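Local coordinates for protein isomerase prhC (Penicillium brasilianum, PDB 5X9J) that acts as a homodimeric isomerase in the biosynthetic pathway of the fungal meroterpenoid paraherquonin, a compound with a congested hexacyclic skeleton, at residues S25-F37 with V130-I144. Sequence-based numbering, arbitrary orientation.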
ATOM      1  N   SER B  25     -15.185   9.006  20.985  1.00 46.12           N
ATOM      2  CA  SER B  25     -14.334   7.857  21.249  1.00 46.29           C
ATOM      3  C   SER B  25     -12.965   8.043  20.593  1.00 43.74           C
ATOM      4  O   SER B  25     -12.759   8.920  19.739  1.00 41.37           O
ATOM      5  CB  SER B  25     -14.985   6.574  20.734  1.00 46.84           C
ATOM      6  OG  SER B  25     -15.167   6.649  19.330  1.00 47.39           O
ATOM      7  N   THR B  26     -12.017   7.204  21.016  1.00 43.87           N
ATOM      8  CA  THR B  26     -10.716   7.168  20.356  1.00 41.60           C
ATOM      9  C   THR B  26     -10.867   6.824  18.878  1.00 35.84           C
ATOM     10  O   THR B  26     -10.204   7.429  18.029  1.00 36.69           O
ATOM     11  CB  THR B  26      -9.787   6.175  21.059  1.00 43.26           C
ATOM     12  OG1 THR B  26      -9.543   6.616  22.401  1.00 45.76           O
ATOM     13  CG2 THR B  26      -8.438   6.073  20.334  1.00 38.02           C
ATOM     14  N   ARG B  27     -11.770   5.895  18.546  1.00 34.71           N
ATOM     15  CA  ARG B  27     -11.956   5.536  17.142  1.00 36.03           C
ATOM     16  C   ARG B  27     -12.375   6.748  16.315  1.00 38.04           C
ATOM     17  O   ARG B  27     -11.837   6.981  15.224  1.00 33.55           O
ATOM     18  CB  ARG B  27     -12.983   4.408  17.002  1.00 36.74           C
ATOM     19  CG  ARG B  27     -13.371   4.117  15.544  1.00 40.87           C
ATOM     20  CD  ARG B  27     -14.261   2.884  15.408  1.00 41.77           C
ATOM     21  NE  ARG B  27     -13.533   1.726  15.880  1.00 50.56           N
ATOM     22  CZ  ARG B  27     -12.958   0.815  15.099  1.00 44.60           C
ATOM     23  NH1 ARG B  27     -13.064   0.876  13.778  1.00 40.13           N
ATOM     24  NH2 ARG B  27     -12.299  -0.185  15.661  1.00 46.43           N
ATOM     25  N   GLU B  28     -13.309   7.553  16.833  1.00 38.63           N
ATOM     26  CA  GLU B  28     -13.777   8.715  16.088  1.00 37.68           C
ATOM     27  C   GLU B  28     -12.675   9.754  15.932  1.00 31.99           C
ATOM     28  O   GLU B  28     -12.536  10.352  14.861  1.00 32.13           O
ATOM     29  CB  GLU B  28     -15.002   9.328  16.774  1.00 38.75           C
ATOM     30  CG  GLU B  28     -16.194   8.387  16.820  1.00 45.99           C
ATOM     31  CD  GLU B  28     -17.331   8.914  17.685  1.00 52.34           C
ATOM     32  OE1 GLU B  28     -18.266   9.527  17.140  1.00 59.42           O
ATOM     33  OE2 GLU B  28     -17.284   8.727  18.915  1.00 55.21           O
ATOM     34  N   LYS B  29     -11.891   9.988  16.990  1.00 33.05           N
ATOM     35  CA  LYS B  29     -10.781  10.929  16.893  1.00 35.36           C
ATOM     36  C   LYS B  29      -9.768  10.486  15.840  1.00 33.06           C
ATOM     37  O   LYS B  29      -9.219  11.315  15.110  1.00 31.71           O
ATOM     38  CB  LYS B  29     -10.080  11.082  18.242  1.00 39.39           C
ATOM     39  CG  LYS B  29     -10.923  11.687  19.359  1.00 45.39           C
ATOM     40  CD  LYS B  29     -10.064  11.886  20.600  1.00 44.87           C
ATOM     41  CE  LYS B  29     -10.876  11.764  21.878  1.00 52.38           C
ATOM     42  NZ  LYS B  29      -9.998  11.727  23.089  1.00 57.15           N
ATOM     43  N   LEU B  30      -9.499   9.184  15.757  1.00 32.22           N
ATOM     44  CA  LEU B  30      -8.538   8.710  14.769  1.00 32.24           C
ATOM     45  C   LEU B  30      -9.086   8.883  13.359  1.00 28.71           C
ATOM     46  O   LEU B  30      -8.358   9.297  12.452  1.00 25.55           O
ATOM     47  CB  LEU B  30      -8.180   7.248  15.048  1.00 27.12           C
ATOM     48  CG  LEU B  30      -7.264   7.021  16.265  1.00 32.07           C
ATOM     49  CD1 LEU B  30      -7.181   5.556  16.621  1.00 31.01           C
ATOM     50  CD2 LEU B  30      -5.861   7.570  16.000  1.00 32.14           C
ATOM     51  N   ILE B  31     -10.370   8.572  13.160  1.00 28.60           N
ATOM     52  CA  ILE B  31     -10.986   8.772  11.852  1.00 31.06           C
ATOM     53  C   ILE B  31     -10.977  10.249  11.488  1.00 29.38           C
ATOM     54  O   ILE B  31     -10.629  10.621  10.362  1.00 28.92           O
ATOM     55  CB  ILE B  31     -12.409   8.180  11.837  1.00 32.92           C
ATOM     56  CG1 ILE B  31     -12.340   6.657  11.949  1.00 29.05           C
ATOM     57  CG2 ILE B  31     -13.177   8.582  10.556  1.00 28.46           C
ATOM     58  CD1 ILE B  31     -13.679   6.011  12.294  1.00 32.63           C
ATOM     59  N   ALA B  32     -11.318  11.118  12.446  1.00 30.64           N
ATOM     60  CA  ALA B  32     -11.287  12.557  12.189  1.00 30.09           C
ATOM     61  C   ALA B  32      -9.879  13.022  11.846  1.00 30.43           C
ATOM     62  O   ALA B  32      -9.692  13.888  10.982  1.00 29.74           O
ATOM     63  CB  ALA B  32     -11.815  13.324  13.406  1.00 29.69           C
ATOM     64  N   LEU B  33      -8.872  12.467  12.526  1.00 28.31           N
ATOM     65  CA  LEU B  33      -7.494  12.847  12.228  1.00 30.14           C
ATOM     66  C   LEU B  33      -7.119  12.477  10.793  1.00 26.19           C
ATOM     67  O   LEU B  33      -6.462  13.254  10.098  1.00 27.88           O
ATOM     68  CB  LEU B  33      -6.544  12.186  13.230  1.00 29.98           C
ATOM     69  CG  LEU B  33      -5.071  12.571  13.058  1.00 31.32           C
ATOM     70  CD1 LEU B  33      -4.873  14.043  13.347  1.00 33.56           C
ATOM     71  CD2 LEU B  33      -4.176  11.719  13.956  1.00 32.49           C
ATOM     72  N   ALA B  34      -7.560  11.308  10.324  1.00 26.72           N
ATOM     73  CA  ALA B  34      -7.251  10.881   8.961  1.00 26.69           C
ATOM     74  C   ALA B  34      -7.893  11.808   7.932  1.00 26.10           C
ATOM     75  O   ALA B  34      -7.247  12.227   6.959  1.00 24.06           O
ATOM     76  CB  ALA B  34      -7.716   9.432   8.759  1.00 22.22           C
ATOM     77  N   HIS B  35      -9.172  12.136   8.123  1.00 28.85           N
ATOM     78  CA  HIS B  35      -9.825  13.080   7.211  1.00 27.90           C
ATOM     79  C   HIS B  35      -9.153  14.444   7.253  1.00 27.13           C
ATOM     80  O   HIS B  35      -8.961  15.086   6.212  1.00 28.11           O
ATOM     81  CB  HIS B  35     -11.304  13.205   7.560  1.00 28.65           C
ATOM     82  CG  HIS B  35     -12.114  12.012   7.168  1.00 29.30           C
ATOM     83  ND1 HIS B  35     -12.341  11.667   5.851  1.00 29.51           N
ATOM     84  CD2 HIS B  35     -12.761  11.087   7.918  1.00 27.26           C
ATOM     85  CE1 HIS B  35     -13.095  10.582   5.808  1.00 29.87           C
ATOM     86  NE2 HIS B  35     -13.357  10.207   7.048  1.00 28.06           N
ATOM     87  N   LYS B  36      -8.769  14.895   8.449  1.00 28.46           N
ATOM     88  CA  LYS B  36      -8.105  16.186   8.587  1.00 26.81           C
ATOM     89  C   LYS B  36      -6.762  16.190   7.871  1.00 28.45           C
ATOM     90  O   LYS B  36      -6.425  17.142   7.155  1.00 26.86           O
ATOM     91  CB  LYS B  36      -7.928  16.516  10.071  1.00 29.82           C
ATOM     92  CG  LYS B  36      -7.197  17.828  10.334  1.00 30.62           C
ATOM     93  CD  LYS B  36      -7.226  18.155  11.823  1.00 33.29           C
ATOM     94  CE  LYS B  36      -6.657  19.548  12.102  1.00 37.19           C
ATOM     95  NZ  LYS B  36      -6.533  19.769  13.570  1.00 39.84           N
ATOM     96  N   PHE B  37      -5.969  15.133   8.083  1.00 27.58           N
ATOM     97  CA  PHE B  37      -4.732  14.937   7.333  1.00 25.83           C
ATOM     98  C   PHE B  37      -4.950  15.127   5.833  1.00 26.38           C
ATOM     99  O   PHE B  37      -4.232  15.889   5.178  1.00 27.57           O
ATOM    100  CB  PHE B  37      -4.188  13.534   7.638  1.00 25.88           C
ATOM    101  CG  PHE B  37      -2.976  13.154   6.835  1.00 30.58           C
ATOM    102  CD1 PHE B  37      -3.105  12.416   5.662  1.00 28.74           C
ATOM    103  CD2 PHE B  37      -1.708  13.508   7.267  1.00 30.87           C
ATOM    104  CE1 PHE B  37      -1.986  12.051   4.919  1.00 30.89           C
ATOM    105  CE2 PHE B  37      -0.575  13.142   6.530  1.00 34.17           C
ATOM    106  CZ  PHE B  37      -0.721  12.419   5.350  1.00 30.25           C
ATOM    107  N   VAL B 130      -2.389   4.835   3.359  1.00 20.84           N
ATOM    108  CA  VAL B 130      -1.693   5.678   4.322  1.00 23.01           C
ATOM    109  C   VAL B 130      -1.877   5.058   5.696  1.00 24.70           C
ATOM    110  O   VAL B 130      -2.989   4.669   6.058  1.00 24.75           O
ATOM    111  CB  VAL B 130      -2.217   7.127   4.307  1.00 25.06           C
ATOM    112  CG1 VAL B 130      -1.516   7.962   5.400  1.00 24.45           C
ATOM    113  CG2 VAL B 130      -1.997   7.770   2.920  1.00 25.15           C
ATOM    114  N   ILE B 131      -0.795   4.962   6.460  1.00 24.15           N
ATOM    115  CA  ILE B 131      -0.885   4.632   7.876  1.00 23.57           C
ATOM    116  C   ILE B 131      -0.435   5.851   8.664  1.00 24.88           C
ATOM    117  O   ILE B 131       0.636   6.403   8.397  1.00 24.91           O
ATOM    118  CB  ILE B 131      -0.025   3.411   8.237  1.00 26.00           C
ATOM    119  CG1 ILE B 131      -0.475   2.181   7.443  1.00 26.61           C
ATOM    120  CG2 ILE B 131      -0.093   3.154   9.759  1.00 23.10           C
ATOM    121  CD1 ILE B 131       0.412   0.928   7.700  1.00 30.86           C
ATOM    122  N   LEU B 132      -1.231   6.258   9.643  1.00 22.81           N
ATOM    123  CA  LEU B 132      -0.845   7.331  10.546  1.00 23.86           C
ATOM    124  C   LEU B 132      -0.617   6.778  11.944  1.00 24.42           C
ATOM    125  O   LEU B 132      -1.407   5.971  12.437  1.00 23.92           O
ATOM    126  CB  LEU B 132      -1.907   8.429  10.611  1.00 22.89           C
ATOM    127  CG  LEU B 132      -2.293   9.077   9.281  1.00 23.06           C
ATOM    128  CD1 LEU B 132      -3.427  10.090   9.496  1.00 24.78           C
ATOM    129  CD2 LEU B 132      -1.092   9.752   8.635  1.00 22.64           C
ATOM    130  N   GLN B 133       0.471   7.211  12.565  1.00 25.40           N
ATOM    131  CA  GLN B 133       0.680   7.040  13.993  1.00 26.61           C
ATOM    132  C   GLN B 133       0.314   8.365  14.641  1.00 28.07           C
ATOM    133  O   GLN B 133       0.930   9.391  14.347  1.00 30.37           O
ATOM    134  CB  GLN B 133       2.129   6.661  14.315  1.00 26.38           C
ATOM    135  CG  GLN B 133       2.444   6.706  15.820  1.00 29.21           C
ATOM    136  CD  GLN B 133       1.792   5.565  16.564  1.00 31.29           C
ATOM    137  OE1 GLN B 133       2.156   4.411  16.367  1.00 34.94           O
ATOM    138  NE2 GLN B 133       0.803   5.873  17.403  1.00 31.96           N
ATOM    139  N   ALA B 134      -0.706   8.351  15.478  1.00 29.75           N
ATOM    140  CA  ALA B 134      -1.136   9.568  16.145  1.00 33.54           C
ATOM    141  C   ALA B 134      -0.463   9.676  17.503  1.00 33.84           C
ATOM    142  O   ALA B 134       0.012   8.686  18.064  1.00 31.87           O
ATOM    143  CB  ALA B 134      -2.650   9.578  16.318  1.00 28.28           C
ATOM    144  N   THR B 135      -0.422  10.898  18.028  1.00 37.24           N
ATOM    145  CA  THR B 135      -0.085  11.071  19.433  1.00 38.96           C
ATOM    146  C   THR B 135      -1.189  10.491  20.307  1.00 40.85           C
ATOM    147  O   THR B 135      -2.262  10.103  19.833  1.00 38.43           O
ATOM    148  CB  THR B 135       0.107  12.542  19.783  1.00 35.94           C
ATOM    149  OG1 THR B 135      -1.019  13.290  19.306  1.00 38.82           O
ATOM    150  CG2 THR B 135       1.369  13.067  19.172  1.00 33.67           C
ATOM    151  N   ASP B 136      -0.929  10.477  21.615  1.00 41.59           N
ATOM    152  CA  ASP B 136      -1.823   9.774  22.527  1.00 48.87           C
ATOM    153  C   ASP B 136      -3.191  10.438  22.614  1.00 45.44           C
ATOM    154  O   ASP B 136      -4.208   9.750  22.759  1.00 48.63           O
ATOM    155  CB  ASP B 136      -1.196   9.676  23.909  1.00 56.69           C
ATOM    156  CG  ASP B 136      -1.456   8.341  24.551  1.00 63.99           C
ATOM    157  OD1 ASP B 136      -0.495   7.546  24.660  1.00 68.35           O
ATOM    158  OD2 ASP B 136      -2.630   8.076  24.907  1.00 64.45           O
ATOM    159  N   ASP B 137      -3.243  11.765  22.543  1.00 44.08           N
ATOM    160  CA  ASP B 137      -4.537  12.439  22.521  1.00 47.31           C
ATOM    161  C   ASP B 137      -5.160  12.482  21.129  1.00 46.35           C
ATOM    162  O   ASP B 137      -6.231  13.078  20.970  1.00 44.81           O
ATOM    163  CB  ASP B 137      -4.408  13.861  23.077  1.00 44.22           C
ATOM    164  CG  ASP B 137      -3.336  14.670  22.372  1.00 53.40           C
ATOM    165  OD1 ASP B 137      -2.811  14.203  21.338  1.00 50.12           O
ATOM    166  OD2 ASP B 137      -3.022  15.785  22.845  1.00 62.17           O
ATOM    167  N   CYS B 138      -4.509  11.880  20.125  1.00 43.44           N
ATOM    168  CA  CYS B 138      -4.994  11.815  18.746  1.00 40.83           C
ATOM    169  C   CYS B 138      -5.078  13.179  18.086  1.00 37.91           C
ATOM    170  O   CYS B 138      -5.814  13.344  17.111  1.00 40.95           O
ATOM    171  CB  CYS B 138      -6.362  11.132  18.653  1.00 40.16           C
ATOM    172  SG  CYS B 138      -6.363   9.458  19.247  1.00 45.11           S
ATOM    173  N   ALA B 139      -4.344  14.169  18.584  1.00 38.45           N
ATOM    174  CA  ALA B 139      -4.413  15.494  17.989  1.00 40.20           C
ATOM    175  C   ALA B 139      -3.335  15.734  16.947  1.00 38.61           C
ATOM    176  O   ALA B 139      -3.519  16.595  16.080  1.00 36.11           O
ATOM    177  CB  ALA B 139      -4.319  16.577  19.067  1.00 42.89           C
ATOM    178  N   LEU B 140      -2.229  14.995  16.996  1.00 35.18           N
ATOM    179  CA  LEU B 140      -1.126  15.221  16.078  1.00 34.49           C
ATOM    180  C   LEU B 140      -0.704  13.911  15.424  1.00 32.96           C
ATOM    181  O   LEU B 140      -0.978  12.818  15.923  1.00 32.23           O
ATOM    182  CB  LEU B 140       0.072  15.852  16.793  1.00 35.40           C
ATOM    183  CG  LEU B 140      -0.152  17.252  17.370  1.00 38.03           C
ATOM    184  CD1 LEU B 140       0.947  17.587  18.361  1.00 40.96           C
ATOM    185  CD2 LEU B 140      -0.173  18.278  16.259  1.00 37.15           C
ATOM    186  N   VAL B 141      -0.007  14.037  14.304  1.00 30.97           N
ATOM    187  CA  VAL B 141       0.533  12.892  13.588  1.00 34.57           C
ATOM    188  C   VAL B 141       2.013  12.785  13.925  1.00 34.34           C
ATOM    189  O   VAL B 141       2.761  13.761  13.776  1.00 32.02           O
ATOM    190  CB  VAL B 141       0.303  13.027  12.072  1.00 32.81           C
ATOM    191  CG1 VAL B 141       1.008  11.912  11.340  1.00 29.12           C
ATOM    192  CG2 VAL B 141      -1.216  13.023  11.755  1.00 29.10           C
ATOM    193  N   ASP B 142       2.435  11.611  14.395  1.00 32.95           N
ATOM    194  CA  ASP B 142       3.827  11.377  14.773  1.00 35.05           C
ATOM    195  C   ASP B 142       4.561  10.466  13.800  1.00 36.31           C
ATOM    196  O   ASP B 142       5.798  10.401  13.844  1.00 39.65           O
ATOM    197  CB  ASP B 142       3.892  10.786  16.197  1.00 36.61           C
ATOM    198  CG  ASP B 142       5.324  10.679  16.747  1.00 42.28           C
ATOM    199  OD1 ASP B 142       6.128  11.633  16.610  1.00 38.49           O
ATOM    200  OD2 ASP B 142       5.648   9.614  17.317  1.00 50.26           O
ATOM    201  N   GLY B 143       3.841   9.770  12.924  1.00 33.18           N
ATOM    202  CA  GLY B 143       4.446   8.935  11.907  1.00 29.40           C
ATOM    203  C   GLY B 143       3.510   8.739  10.727  1.00 26.63           C
ATOM    204  O   GLY B 143       2.294   8.641  10.904  1.00 26.73           O
ATOM    205  N   ILE B 144       4.067   8.699   9.519  1.00 26.48           N
ATOM    206  CA  ILE B 144       3.300   8.544   8.287  1.00 28.32           C
ATOM    207  C   ILE B 144       3.995   7.492   7.435  1.00 26.15           C
ATOM    208  O   ILE B 144       5.196   7.602   7.169  1.00 26.31           O
ATOM    209  CB  ILE B 144       3.197   9.867   7.499  1.00 26.53           C
ATOM    210  CG1 ILE B 144       2.577  10.963   8.361  1.00 27.71           C
ATOM    211  CG2 ILE B 144       2.397   9.672   6.199  1.00 25.45           C
ATOM    212  CD1 ILE B 144       2.923  12.380   7.895  1.00 33.03           C
TER
HETATM  213  O   HOH W   1      -8.513  13.775  16.077  1.00 37.90           O
HETATM  214  O   HOH W   2      -6.119  17.352  15.022  1.00 40.80           O
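Helix 26-37 packs across the hairpin formed by strands 130-134 and 141-144, its axis 10.0 Å from that of 130-134 at an angle of 121°, and comes nearest at the connecting loop, where K29 and C138 bring their CA atoms to 6.1 Å. L33 is at the centre of the contact, its side chain directed into the hairpin. With CG anti to the backbone N (chi1 -177°), the torsion carries CG toward the hairpin, where the two methyls part: CD2 presses on A134 CB at 3.5 Å and also meets V141 CG2, while CD1 rests near the carbonyl oxygens of C138 and A139. An alanine at L33 would remove both methyls and is likely to leave a gap between A134 and V141, with the loop less firmly seated on the helix. One turn back, L30 CD2 touches A134 CB and C138 SG, each at 3.8 Å, and C138 CB lies against K29 CB. One turn on, F37 continues the apolar row: L132 CD2 sits over the centre of its ring, 4.0 Å from the centroid and 11° off the normal, a CH-pi contact. I144 CD1 reaches ring atom CE2 and V130 CG1 reaches CE1, both obliquely, while L132 CD1 lies against A34 CA and F37 CB.

No direct hydrogen bond joins the two segments, but one water donates to both K29 O and C138 O, and another links K36 NZ to A139 O. The loop holds its own shape through a type I turn from T135 to C138 and an Asx turn, D137 OD1 accepting from A139 N, the same oxygen also taking a bond from T135 OG1; in the hairpin, D142 and G143 face Q133 in a classic bulge. Beyond, F92 and F111 extend the apolar layer. This is an N-terminal helix, begun by the S25-E28 capping box, laid on one face of a curved mixed sheet, an alpha+beta arrangement consistent with the NTF2-like (SnoaL-like) fold.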